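Local coordinates for glutaredoxin (Chlorella sorokiniana, PDB 4I2U), which probably uses glutathione to reduce disulfides and so helps maintain cell redox homeostasis, as a glutaredoxin of the thioredoxin fold, at residues S10-N15 with R73-G78; F20-C25 with A57-L62; K30-L35 with A46-G51; Y61-E64 with G68-V71. All coordinates share one frame; numbering follows the deposited sequence. Where two conformers were deposited one is given.

Contact 1: residues S10-N15 with R73-G78; sequences STISGN and RVFIDG
Ile12, near the end of helix 3-14, packs on Phe75 of strand 73-76, where this helix lies against one face of the thioredoxin-fold sheet. The two side chains meet at an oblique angle. Ile12 CG2 sits over one ring face, 3.6 Å from Phe75 CG, and makes a CH-pi contact with the methyl 19° off the ring normal. The longer branch follows with a second touch, Ile12 CD1 lying 3.8 Å from Phe75 CE2. Both branches can reach because Ile12 CG1 is wedged between its backbone N and carbonyl carbon (chi1 70°), which turns CG2 to the side of the backbone N. Phe75 CG stands anti to its carbonyl carbon (chi1 -64°), and the ring also meets Phe20, Phe80, Leu62 and Leu65, so helices 3-14 and 55-66 share it. The carbonyl O of Gly78 lies in the ring plane, at its edge. A leucine in place of Phe75 would probably deprive the Ile12 methyl of its aromatic face and open a gap between the two helices and the sheet. Beyond the strand, Asp77 and Gly78 have backbone angles that fit a type I' turn, leading into strand 79-82; a side chain at Gly78 would be jammed against the preceding carbonyl. Asn15 ND2 donates to Thr11 O at 2.9 Å on an in-plane lone pair, tying down the helix end. One water joins the segments: it accepts from Gly78 N at 2.9 Å and donates to Asn15 O at 3.0 Å.

Contact 2: residues F20-C25 with A57-L62; sequences FSKTYC and AIQDYL. With GSH (glutathione), chain B.
Lys22 NZ is gripped by two oxygens, Gln59 OE1 at 2.8 Å and the glycyl carboxylate O31 of glutathione, also at 2.8 Å, in the ligand pocket of this thioredoxin fold. The lysine is extended beyond CG and comes from the loop after strand 17-21, while Gln59 reaches the other way from helix 55-66. The ammonium stands 37° above the Gln59 carbonyl plane. The far end of the same amide completes the grip: Gln59 NE2 donates to glutathione O32 at 2.8 Å, nearly straight at 163°, so each carboxylate oxygen has its own donor. NE2 also binds the backbone O of Arg69, which helps fix the rotation of the amide. A leucine at Gln59 would probably leave O32 without this N-H and Lys22 NZ without its second acceptor, setting the lysine tip freer to turn. Deeper in, helix and strand meet through apolar groups. Leu62 CD1 lies 3.8 Å from Phe20 CG while Leu62 CD2 sits over the same ring's face, and Ile58 CG2 crosses near Phe20 CD2 at 4.1 Å. Phe20 thus packs against the same helix that carries Gln59. At the end of the loop Cys25, first of a CxxC sequence, N-caps helix 26-36; with its sulfur anti to the backbone N (chi1 167°), Cys25 SG lies 3.6 Å from glutathione SG2, too far for a disulfide, in keeping with the reduced state.

Contact 3: residues K30-L35 with A46-G51; sequences KGKRAL and AIELDG
Lys32 and Glu48 form a salt bridge between helix 26-36 and strand 45-48, with Lys32 NZ 2.7 Å from Glu48 OE2. The two side chains come from opposite directions. Lys32 is stretched out beyond CG, so the ammonium spans the separation between helix and strand, whereas Glu48 folds at chi2 (-62°) and turns its carboxylate back to meet it. The ammonium approaches the syn lone pair of OE2, on the side of the other oxygen, yet Glu48 OE1 stays at 3.8 Å from Lys32 NZ, making the bridge one-sided. OE1 is occupied elsewhere: it bonds to the hydroxyl of Ser21, which also has a weak hydrogen bond with Lys32 NZ. The two stronger bonds, one to each carboxylate oxygen, probably favour the ionised acid and limit its rotation.

Apolar contact is slight. Lys32 CE, next to the ammonium, is the one carbon of the lysine that approaches, 4.1 Å from Ala46 CB. No backbone hydrogen bond joins the two segments; Gly51 N bonds to Glu48 O at 3.1 Å, where the chain leaves the strand.

This surface contact joins the helix of the beta-alpha-beta unit 17-21, 26-36, 45-48 to its second strand. Strand 17-21 runs beside that strand and supplies Ser21, Leu35 packs on Val17, and helix 84-93 meets the same helix through Ala34.

Contact 4: residues Y61-E64 with G68-V71; sequences YLLE and GRSV. With GSH (glutathione), chain B.
Leu63 carries its CG anti to the backbone N (chi1 170°), a turn that with chi2 sets CD1 beside the backbone of Gly68; CB, placed by the helix itself, meets Arg69, which has an off-staggered first torsion (chi1 -93°) and a bend at chi3. Leu63 CD1 lies 3.7 Å from Gly68 N, and Leu63 CB is 3.7 Å from Arg69 CG, the two side chains crossing at a slant. Here the loop folds back along the end of helix 55-66 before strand 73-76. The backbones meet closely too. Gly68 O takes a CA-H...O contact from Leu63 CA at 3.3 Å, but it also faces Leu62 O at 3.3 Å, two acceptors whose mild repulsion is probably eased because Leu62 O bonds to Thr66 OG1. The arginine's polar end belongs to the helix, through a salt bridge of NE with Asp60; Arg69 NH1 stays 3.9 Å from glutathione O32. Val71 makes its hydrogen bonds to glutathione through its backbone, while its CG2 methyl touches the same O2 that its N-H binds. Val71 N donates to glutathione O2 at 2.9 Å, and Val71 O accepts from glutathione N2 at 3.0 Å, in the manner of an antiparallel beta bridge. Pro72 follows, probably cis as in other thioredoxin-fold proteins. The paired N-H and C=O thus read the peptide backbone of the cysteinyl unit, with Arg69 probably adding a favourable field near the carboxylate.

How the contacts relate
From the N terminus, helix 3-14 opens contact 1, whose wide loop closes only at strand 73-76 and encloses the other three. Within it, strand 17-21 opens contact 2, closed on helix 55-66, and inside that loop contact 3 joins helix 26-36 to strand 45-48. Contact 4 begins where contact 2 ends, sharing Tyr61 and Leu62, and closes a short turn back along the helix; none cross. Contacts 1 and 2 meet where Phe75 packs on Phe20, contacts 2 and 3 through Ser21 with Glu48 and Thr23 with Asp50. Contacts 2 and 4 both touch glutathione; together the four join the sheet to helices 3-14, 26-36 and 55-66 and to the pocket.

Contact 1: residues S10-N15 with R73-G78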
loop_
_atom_site.group_PDB
_atom_site.type_symbol
_atom_site.label_atom_id
_atom_site.label_comp_id
_atom_site.label_asym_id
_atom_site.label_seq_id
_atom_site.Cartn_x
_atom_site.Cartn_y
_atom_site.Cartn_z
ATOM N N SER A 10 -1.815 11.897 5.359
ATOM C CA SER A 10 -1.685 12.716 4.157
ATOM C C SER A 10 -1.290 11.871 2.958
ATOM O O SER A 10 -1.717 12.132 1.840
ATOM C CB SER A 10 -0.648 13.816 4.365
ATOM O OG SER A 10 -1.090 14.750 5.333
ATOM N N THR A 11 -0.459 10.867 3.184
ATOM C CA THR A 11 -0.015 10.046 2.078
ATOM C C THR A 11 -1.159 9.210 1.514
ATOM O O THR A 11 -1.323 9.130 0.281
ATOM C CB THR A 11 1.162 9.154 2.487
ATOM O OG1 THR A 11 2.264 9.977 2.876
ATOM C CG2 THR A 11 1.607 8.266 1.334
ATOM N N ILE A 12 -1.947 8.587 2.379
ATOM C CA ILE A 12 -3.004 7.714 1.883
ATOM C C ILE A 12 -4.177 8.504 1.325
ATOM O O ILE A 12 -4.905 7.984 0.483
ATOM C CB ILE A 12 -3.491 6.672 2.927
ATOM C CG1 ILE A 12 -4.263 7.327 4.081
ATOM C CG2 ILE A 12 -2.318 5.853 3.410
ATOM C CD1 ILE A 12 -4.838 6.320 5.062
ATOM N N SER A 13 -4.374 9.749 1.752
ATOM C CA SER A 13 -5.459 10.571 1.202
ATOM C C SER A 13 -5.020 11.342 -0.041
ATOM O O SER A 13 -5.866 11.783 -0.812
ATOM C CB SER A 13 -6.023 11.506 2.273
ATOM O OG SER A 13 -5.036 12.386 2.754
ATOM N N GLY A 14 -3.712 11.482 -0.257
ATOM C CA GLY A 14 -3.190 12.244 -1.375
ATOM C C GLY A 14 -2.673 11.405 -2.525
ATOM O O GLY A 14 -2.343 11.954 -3.561
ATOM N N ASN A 15 -2.609 10.085 -2.349
ATOM C CA ASN A 15 -2.103 9.174 -3.370
ATOM C C ASN A 15 -3.004 7.971 -3.413
ATOM O O ASN A 15 -3.317 7.417 -2.369
ATOM C CB ASN A 15 -0.691 8.732 -3.035
ATOM C CG ASN A 15 0.252 9.885 -2.913
ATOM O OD1 ASN A 15 0.767 10.376 -3.919
ATOM N ND2 ASN A 15 0.458 10.364 -1.699
ATOM N N ARG A 73 1.841 -2.592 4.434
ATOM C CA ARG A 73 0.471 -2.160 4.676
ATOM C C ARG A 73 0.049 -1.389 3.445
ATOM O O ARG A 73 0.653 -0.387 3.092
ATOM C CB ARG A 73 0.350 -1.318 5.950
ATOM C CG ARG A 73 0.834 -2.019 7.219
ATOM C CD ARG A 73 -0.264 -2.786 7.939
ATOM N NE ARG A 73 0.222 -3.952 8.668
ATOM C CZ ARG A 73 -0.557 -4.748 9.386
ATOM N NH1 ARG A 73 -1.850 -4.465 9.537
ATOM N NH2 ARG A 73 -0.043 -5.817 9.971
ATOM N N VAL A 74 -0.957 -1.910 2.752
ATOM C CA VAL A 74 -1.364 -1.410 1.437
ATOM C C VAL A 74 -2.708 -0.696 1.539
ATOM O O VAL A 74 -3.651 -1.193 2.182
ATOM C CB VAL A 74 -1.449 -2.566 0.439
ATOM C CG1 VAL A 74 -1.814 -2.079 -0.938
ATOM C CG2 VAL A 74 -0.116 -3.326 0.409
ATOM N N PHE A 75 -2.781 0.467 0.892
ATOM C CA PHE A 75 -3.975 1.311 0.907
ATOM C C PHE A 75 -4.363 1.690 -0.520
ATOM O O PHE A 75 -3.509 2.114 -1.318
ATOM C CB PHE A 75 -3.725 2.598 1.680
ATOM C CG PHE A 75 -3.446 2.412 3.132
ATOM C CD1 PHE A 75 -2.199 2.018 3.579
ATOM C CD2 PHE A 75 -4.434 2.688 4.059
ATOM C CE1 PHE A 75 -1.947 1.896 4.928
ATOM C CE2 PHE A 75 -4.184 2.555 5.409
ATOM C CZ PHE A 75 -2.938 2.174 5.846
ATOM N N ILE A 76 -5.642 1.520 -0.857
ATOM C CA ILE A 76 -6.176 1.919 -2.150
ATOM C C ILE A 76 -7.205 3.008 -1.889
ATOM O O ILE A 76 -8.218 2.780 -1.225
ATOM C CB ILE A 76 -6.861 0.740 -2.869
ATOM C CG1 ILE A 76 -5.940 -0.483 -2.975
ATOM C CG2 ILE A 76 -7.348 1.191 -4.232
ATOM C CD1 ILE A 76 -4.622 -0.248 -3.705
ATOM N N ASP A 77 -6.932 4.202 -2.378
ATOM C CA ASP A 77 -7.800 5.362 -2.172
ATOM C C ASP A 77 -8.118 5.563 -0.690
ATOM O O ASP A 77 -9.238 5.915 -0.308
ATOM C CB ASP A 77 -9.086 5.224 -2.990
ATOM C CG ASP A 77 -9.636 6.561 -3.482
ATOM O OD1 ASP A 77 -9.059 7.621 -3.143
ATOM O OD2 ASP A 77 -10.643 6.512 -4.201
ATOM N N GLY A 78 -7.121 5.352 0.154
ATOM C CA GLY A 78 -7.268 5.543 1.587
ATOM C C GLY A 78 -7.737 4.322 2.356
ATOM O O GLY A 78 -7.674 4.322 3.591
HETATM O O HOH W 1 -4.336 5.243 -0.590
#

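Contact 2: residues F20-C25 with A57-L62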
loop_
_atom_site.group_PDB
_atom_site.type_symbol
_atom_site.label_atom_id
_atom_site.label_comp_id
_atom_site.label_asym_id
_atom_site.label_seq_id
_atom_site.Cartn_x
_atom_site.Cartn_y
_atom_site.Cartn_z
ATOM N N PHE A 20 3.170 0.873 2.338
ATOM C CA PHE A 20 4.213 1.066 3.344
ATOM C C PHE A 20 4.993 -0.225 3.369
ATOM O O PHE A 20 4.414 -1.302 3.525
ATOM C CB PHE A 20 3.592 1.402 4.706
ATOM C CG PHE A 20 2.896 2.743 4.710
ATOM C CD1 PHE A 20 1.549 2.846 4.422
ATOM C CD2 PHE A 20 3.600 3.914 4.952
ATOM C CE1 PHE A 20 0.923 4.076 4.379
ATOM C CE2 PHE A 20 2.987 5.146 4.910
ATOM C CZ PHE A 20 1.654 5.241 4.623
ATOM N N SER A 21 6.303 -0.118 3.212
ATOM C CA SER A 21 7.154 -1.213 2.799
ATOM C C SER A 21 8.475 -1.178 3.546
ATOM O O SER A 21 8.802 -0.214 4.222
ATOM C CB SER A 21 7.376 -1.035 1.283
ATOM O OG SER A 21 8.334 -1.941 0.731
ATOM N N LYS A 22 9.221 -2.275 3.448
ATOM C CA LYS A 22 10.663 -2.272 3.697
ATOM C C LYS A 22 11.324 -2.937 2.515
ATOM O O LYS A 22 10.791 -3.887 1.938
ATOM C CB LYS A 22 11.022 -2.984 5.001
ATOM C CG LYS A 22 10.545 -2.204 6.195
ATOM C CD LYS A 22 10.819 -2.849 7.523
ATOM C CE LYS A 22 10.200 -2.040 8.648
ATOM N NZ LYS A 22 10.495 -2.622 9.971
ATOM N N THR A 23 12.480 -2.427 2.126
ATOM C CA THR A 23 13.106 -2.827 0.861
ATOM C C THR A 23 13.433 -4.309 0.781
ATOM O O THR A 23 13.413 -4.900 -0.293
ATOM C CB THR A 23 14.388 -2.031 0.571
ATOM O OG1 THR A 23 15.329 -2.222 1.619
ATOM C CG2 THR A 23 14.075 -0.550 0.396
ATOM N N TYR A 24 13.729 -4.910 1.923
ATOM C CA TYR A 24 14.248 -6.265 2.017
ATOM C C TYR A 24 13.180 -7.337 2.233
ATOM O O TYR A 24 13.495 -8.526 2.252
ATOM C CB TYR A 24 15.238 -6.339 3.171
ATOM C CG TYR A 24 14.703 -5.898 4.519
ATOM C CD1 TYR A 24 13.789 -6.673 5.215
ATOM C CD2 TYR A 24 15.131 -4.705 5.108
ATOM C CE1 TYR A 24 13.312 -6.298 6.466
ATOM C CE2 TYR A 24 14.651 -4.320 6.354
ATOM C CZ TYR A 24 13.756 -5.136 7.022
ATOM O OH TYR A 24 13.301 -4.837 8.283
ATOM N N CYS A 25 11.927 -6.916 2.393
ATOM C CA CYS A 25 10.858 -7.833 2.774
ATOM C C CYS A 25 10.187 -8.492 1.566
ATOM O O CYS A 25 9.732 -7.802 0.661
ATOM C CB CYS A 25 9.813 -7.060 3.569
ATOM S SG CYS A 25 8.242 -7.937 3.824
ATOM N N ALA A 57 8.180 4.778 14.120
ATOM C CA ALA A 57 7.042 5.603 14.521
ATOM C C ALA A 57 5.900 5.464 13.524
ATOM O O ALA A 57 4.716 5.498 13.886
ATOM C CB ALA A 57 7.445 7.062 14.655
ATOM N N ILE A 58 6.234 5.371 12.248
ATOM C CA ILE A 58 5.215 5.168 11.234
ATOM C C ILE A 58 4.557 3.804 11.403
ATOM O O ILE A 58 3.334 3.681 11.322
ATOM C CB ILE A 58 5.801 5.353 9.818
ATOM C CG1 ILE A 58 6.145 6.833 9.613
ATOM C CG2 ILE A 58 4.825 4.879 8.751
ATOM C CD1 ILE A 58 6.997 7.098 8.426
ATOM N N GLN A 59 5.347 2.775 11.678
ATOM C CA GLN A 59 4.765 1.468 11.947
ATOM C C GLN A 59 3.860 1.496 13.165
ATOM O O GLN A 59 2.826 0.836 13.165
ATOM C CB GLN A 59 5.837 0.412 12.152
ATOM C CG GLN A 59 6.603 0.078 10.878
ATOM C CD GLN A 59 7.571 -1.074 11.082
ATOM O OE1 GLN A 59 8.759 -0.876 11.336
ATOM N NE2 GLN A 59 7.060 -2.295 11.006
ATOM N N ASP A 60 4.250 2.239 14.197
ATOM C CA ASP A 60 3.413 2.395 15.384
ATOM C C ASP A 60 2.061 2.996 15.023
ATOM O O ASP A 60 1.025 2.529 15.500
ATOM C CB ASP A 60 4.103 3.305 16.403
ATOM C CG ASP A 60 5.248 2.650 17.118
ATOM O OD1 ASP A 60 5.360 1.406 17.079
ATOM O OD2 ASP A 60 6.014 3.413 17.755
ATOM N N TYR A 61 2.043 4.030 14.194
ATOM C CA TYR A 61 0.769 4.590 13.796
ATOM C C TYR A 61 0.006 3.604 12.932
ATOM O O TYR A 61 -1.219 3.507 13.027
ATOM C CB TYR A 61 0.926 5.923 13.077
ATOM C CG TYR A 61 -0.416 6.465 12.654
ATOM C CD1 TYR A 61 -1.411 6.742 13.587
ATOM C CD2 TYR A 61 -0.703 6.652 11.313
ATOM C CE1 TYR A 61 -2.664 7.217 13.175
ATOM C CE2 TYR A 61 -1.943 7.119 10.894
ATOM C CZ TYR A 61 -2.919 7.403 11.830
ATOM O OH TYR A 61 -4.155 7.902 11.442
ATOM N N LEU A 62 0.685 2.886 12.040
ATOM C CA LEU A 62 -0.000 1.872 11.251
ATOM C C LEU A 62 -0.674 0.809 12.123
ATOM O O LEU A 62 -1.745 0.296 11.771
ATOM C CB LEU A 62 0.950 1.246 10.217
ATOM C CG LEU A 62 1.335 2.203 9.076
ATOM C CD1 LEU A 62 2.556 1.707 8.318
ATOM C CD2 LEU A 62 0.150 2.394 8.119
HETATM N N1 GSH B . 1.732 -12.380 6.136
HETATM C CA1 GSH B . 2.222 -10.996 6.239
HETATM C C1 GSH B . 1.896 -10.324 4.931
HETATM O O11 GSH B . 1.318 -11.001 4.059
HETATM O O12 GSH B . 2.172 -9.110 4.753
HETATM C CB1 GSH B . 3.711 -11.039 6.575
HETATM C CG1 GSH B . 4.319 -9.661 6.809
HETATM C CD1 GSH B . 5.542 -9.733 7.707
HETATM O OE1 GSH B . 5.566 -10.438 8.720
HETATM N N2 GSH B . 6.566 -8.968 7.379
HETATM C CA2 GSH B . 7.757 -8.858 8.227
HETATM C C2 GSH B . 7.641 -7.743 9.241
HETATM O O2 GSH B . 6.801 -6.865 9.121
HETATM C CB2 GSH B . 9.004 -8.662 7.364
HETATM S SG2 GSH B . 9.411 -10.146 6.403
HETATM N N3 GSH B . 8.460 -7.791 10.282
HETATM C CA3 GSH B . 8.328 -6.857 11.374
HETATM C C3 GSH B . 8.791 -5.455 11.066
HETATM O O31 GSH B . 9.456 -5.202 10.041
HETATM O O32 GSH B . 8.460 -4.587 11.908
#

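Contact 3: residues K30-L35 with A46-G51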
loop_
_atom_site.group_PDB
_atom_site.type_symbol
_atom_site.label_atom_id
_atom_site.label_comp_id
_atom_site.label_asym_id
_atom_site.label_seq_id
_atom_site.Cartn_x
_atom_site.Cartn_y
_atom_site.Cartn_z
ATOM N N LYS A 30 6.189 -8.939 -2.909
ATOM C CA LYS A 30 4.996 -9.604 -3.439
ATOM C C LYS A 30 3.847 -8.605 -3.658
ATOM O O LYS A 30 3.151 -8.654 -4.672
ATOM C CB LYS A 30 4.569 -10.698 -2.458
ATOM C CG LYS A 30 3.319 -11.464 -2.822
ATOM C CD LYS A 30 2.911 -12.411 -1.676
ATOM C CE LYS A 30 3.984 -13.438 -1.350
ATOM N NZ LYS A 30 3.375 -14.575 -0.576
ATOM N N GLY A 31 3.630 -7.705 -2.707
ATOM C CA GLY A 31 2.594 -6.694 -2.836
ATOM C C GLY A 31 2.867 -5.748 -3.993
ATOM O O GLY A 31 1.967 -5.407 -4.770
ATOM N N LYS A 32 4.112 -5.303 -4.122
ATOM C CA LYS A 32 4.501 -4.468 -5.239
ATOM C C LYS A 32 4.273 -5.149 -6.573
ATOM O O LYS A 32 3.693 -4.546 -7.484
ATOM C CB LYS A 32 5.960 -4.044 -5.118
ATOM C CG LYS A 32 6.232 -3.087 -3.969
ATOM C CD LYS A 32 7.717 -2.987 -3.686
ATOM C CE LYS A 32 8.033 -1.903 -2.676
ATOM N NZ LYS A 32 9.451 -1.958 -2.278
ATOM N N ARG A 33 4.703 -6.399 -6.707
ATOM C CA ARG A 33 4.538 -7.108 -7.972
ATOM C C ARG A 33 3.078 -7.302 -8.317
ATOM O O ARG A 33 2.692 -7.222 -9.485
ATOM C CB ARG A 33 5.296 -8.435 -7.946
ATOM C CG ARG A 33 6.812 -8.249 -8.027
ATOM C CD ARG A 33 7.584 -9.554 -7.794
ATOM N NE ARG A 33 9.017 -9.378 -8.038
ATOM C CZ ARG A 33 9.970 -10.213 -7.622
ATOM N NH1 ARG A 33 9.659 -11.302 -6.927
ATOM N NH2 ARG A 33 11.247 -9.951 -7.905
ATOM N N ALA A 34 2.243 -7.535 -7.317
ATOM C CA ALA A 34 0.812 -7.660 -7.555
ATOM C C ALA A 34 0.226 -6.362 -8.111
ATOM O O ALA A 34 -0.523 -6.371 -9.091
ATOM C CB ALA A 34 0.103 -8.053 -6.272
ATOM N N LEU A 35 0.553 -5.238 -7.493
ATOM C CA LEU A 35 0.073 -3.947 -7.954
ATOM C C LEU A 35 0.610 -3.607 -9.352
ATOM O O LEU A 35 -0.103 -3.011 -10.169
ATOM C CB LEU A 35 0.482 -2.856 -6.963
ATOM C CG LEU A 35 -0.192 -2.956 -5.586
ATOM C CD1 LEU A 35 0.552 -2.113 -4.590
ATOM C CD2 LEU A 35 -1.644 -2.527 -5.678
ATOM N N ALA A 46 5.395 3.927 -2.808
ATOM C CA ALA A 46 6.015 2.980 -1.894
ATOM C C ALA A 46 6.876 3.726 -0.900
ATOM O O ALA A 46 7.898 4.323 -1.274
ATOM C CB ALA A 46 6.866 1.990 -2.668
ATOM N N ILE A 47 6.494 3.663 0.358
ATOM C CA ILE A 47 7.167 4.379 1.438
ATOM C C ILE A 47 8.021 3.343 2.178
ATOM O O ILE A 47 7.470 2.441 2.815
ATOM C CB ILE A 47 6.153 5.041 2.403
ATOM C CG1 ILE A 47 5.139 5.950 1.678
ATOM C CG2 ILE A 47 6.901 5.776 3.511
ATOM C CD1 ILE A 47 5.745 7.096 0.896
ATOM N N GLU A 48 9.343 3.447 2.046
ATOM C CA GLU A 48 10.257 2.462 2.614
ATOM C C GLU A 48 10.625 2.834 4.037
ATOM O O GLU A 48 11.406 3.764 4.278
ATOM C CB GLU A 48 11.511 2.305 1.766
ATOM C CG GLU A 48 11.236 1.937 0.310
ATOM C CD GLU A 48 10.527 0.604 0.092
ATOM O OE1 GLU A 48 10.423 -0.232 0.995
ATOM O OE2 GLU A 48 10.082 0.383 -1.059
ATOM N N LEU A 49 10.124 2.065 4.979
ATOM C CA LEU A 49 10.255 2.352 6.398
ATOM C C LEU A 49 11.592 1.905 6.975
ATOM O O LEU A 49 11.902 2.252 8.115
ATOM C CB LEU A 49 9.098 1.714 7.158
ATOM C CG LEU A 49 7.724 2.171 6.679
ATOM C CD1 LEU A 49 6.624 1.575 7.535
ATOM C CD2 LEU A 49 7.608 3.667 6.668
ATOM N N ASP A 50 12.383 1.141 6.223
ATOM C CA ASP A 50 13.769 0.906 6.583
ATOM C C ASP A 50 14.687 2.045 6.104
ATOM O O ASP A 50 15.814 2.172 6.581
ATOM C CB ASP A 50 14.243 -0.458 6.074
ATOM C CG ASP A 50 14.181 -0.598 4.559
ATOM O OD1 ASP A 50 13.167 -0.219 3.949
ATOM O OD2 ASP A 50 15.146 -1.124 3.953
ATOM N N GLY A 51 14.200 2.881 5.187
ATOM C CA GLY A 51 14.935 4.059 4.739
ATOM C C GLY A 51 14.616 5.279 5.590
ATOM O O GLY A 51 15.521 6.011 5.997
#

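Contact 4: residues Y61-E64 with G68-V71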
loop_
_atom_site.group_PDB
_atom_site.type_symbol
_atom_site.label_atom_id
_atom_site.label_comp_id
_atom_site.label_asym_id
_atom_site.label_seq_id
_atom_site.Cartn_x
_atom_site.Cartn_y
_atom_site.Cartn_z
ATOM N N TYR A 61 2.043 4.030 14.194
ATOM C CA TYR A 61 0.769 4.590 13.796
ATOM C C TYR A 61 0.006 3.604 12.932
ATOM O O TYR A 61 -1.219 3.507 13.027
ATOM C CB TYR A 61 0.926 5.923 13.077
ATOM C CG TYR A 61 -0.416 6.465 12.654
ATOM C CD1 TYR A 61 -1.411 6.742 13.587
ATOM C CD2 TYR A 61 -0.703 6.652 11.313
ATOM C CE1 TYR A 61 -2.664 7.217 13.175
ATOM C CE2 TYR A 61 -1.943 7.119 10.894
ATOM C CZ TYR A 61 -2.919 7.403 11.830
ATOM O OH TYR A 61 -4.155 7.902 11.442
ATOM N N LEU A 62 0.685 2.886 12.040
ATOM C CA LEU A 62 -0.000 1.872 11.251
ATOM C C LEU A 62 -0.674 0.809 12.123
ATOM O O LEU A 62 -1.745 0.296 11.771
ATOM C CB LEU A 62 0.950 1.246 10.217
ATOM C CG LEU A 62 1.335 2.203 9.076
ATOM C CD1 LEU A 62 2.556 1.707 8.318
ATOM C CD2 LEU A 62 0.150 2.394 8.119
ATOM N N LEU A 63 -0.084 0.490 13.271
ATOM C CA LEU A 63 -0.737 -0.411 14.216
ATOM C C LEU A 63 -2.057 0.217 14.686
ATOM O O LEU A 63 -3.115 -0.443 14.737
ATOM C CB LEU A 63 0.182 -0.664 15.399
ATOM C CG LEU A 63 -0.422 -1.386 16.599
ATOM C CD1 LEU A 63 -0.969 -2.757 16.239
ATOM C CD2 LEU A 63 0.626 -1.488 17.685
ATOM N N GLU A 64 -2.022 1.502 15.027
ATOM C CA GLU A 64 -3.235 2.185 15.451
ATOM C C GLU A 64 -4.285 2.227 14.353
ATOM O O GLU A 64 -5.480 2.004 14.612
ATOM C CB GLU A 64 -2.910 3.603 15.921
ATOM C CG GLU A 64 -2.008 3.681 17.128
ATOM C CD GLU A 64 -1.813 5.100 17.560
ATOM O OE1 GLU A 64 -0.982 5.794 16.959
ATOM O OE2 GLU A 64 -2.516 5.546 18.487
ATOM N N GLY A 68 -2.195 -3.732 12.837
ATOM C CA GLY A 68 -0.928 -4.450 12.829
ATOM C C GLY A 68 0.217 -3.542 12.414
ATOM O O GLY A 68 -0.007 -2.530 11.769
ATOM N N ARG A 69 1.432 -3.916 12.817
ATOM C CA ARG A 69 2.645 -3.158 12.531
ATOM C C ARG A 69 3.426 -3.692 11.356
ATOM O O ARG A 69 4.301 -3.008 10.844
ATOM C CB ARG A 69 3.612 -3.243 13.719
ATOM C CG ARG A 69 3.532 -2.149 14.741
ATOM C CD ARG A 69 4.651 -2.274 15.762
ATOM N NE ARG A 69 5.554 -1.124 15.771
ATOM C CZ ARG A 69 6.825 -1.144 15.366
ATOM N NH1 ARG A 69 7.366 -2.251 14.869
ATOM N NH2 ARG A 69 7.559 -0.046 15.448
ATOM N N SER A 70 3.160 -4.927 10.945
ATOM C CA SER A 70 4.010 -5.580 9.958
ATOM C C SER A 70 3.942 -4.869 8.618
ATOM O O SER A 70 2.968 -4.203 8.291
ATOM C CB SER A 70 3.609 -7.037 9.776
ATOM O OG SER A 70 2.311 -7.178 9.245
ATOM N N VAL A 71 4.988 -5.031 7.822
ATOM C CA VAL A 71 5.007 -4.559 6.441
ATOM C C VAL A 71 4.794 -5.727 5.496
ATOM O O VAL A 71 5.236 -6.837 5.754
ATOM C CB VAL A 71 6.305 -3.802 6.084
ATOM C CG1 VAL A 71 6.349 -2.507 6.862
ATOM C CG2 VAL A 71 7.552 -4.649 6.359
HETATM N N1 GSH B . 1.732 -12.380 6.136
HETATM C CA1 GSH B . 2.222 -10.996 6.239
HETATM C C1 GSH B . 1.896 -10.324 4.931
HETATM O O11 GSH B . 1.318 -11.001 4.059
HETATM O O12 GSH B . 2.172 -9.110 4.753
HETATM C CB1 GSH B . 3.711 -11.039 6.575
HETATM C CG1 GSH B . 4.319 -9.661 6.809
HETATM C CD1 GSH B . 5.542 -9.733 7.707
HETATM O OE1 GSH B . 5.566 -10.438 8.720
HETATM N N2 GSH B . 6.566 -8.968 7.379
HETATM C CA2 GSH B . 7.757 -8.858 8.227
HETATM C C2 GSH B . 7.641 -7.743 9.241
HETATM O O2 GSH B . 6.801 -6.865 9.121
HETATM C CB2 GSH B . 9.004 -8.662 7.364
HETATM S SG2 GSH B . 9.411 -10.146 6.403
HETATM N N3 GSH B . 8.460 -7.791 10.282
HETATM C CA3 GSH B . 8.328 -6.857 11.374
HETATM C C3 GSH B . 8.791 -5.455 11.066
HETATM O O31 GSH B . 9.456 -5.202 10.041
HETATM O O32 GSH B . 8.460 -4.587 11.908
#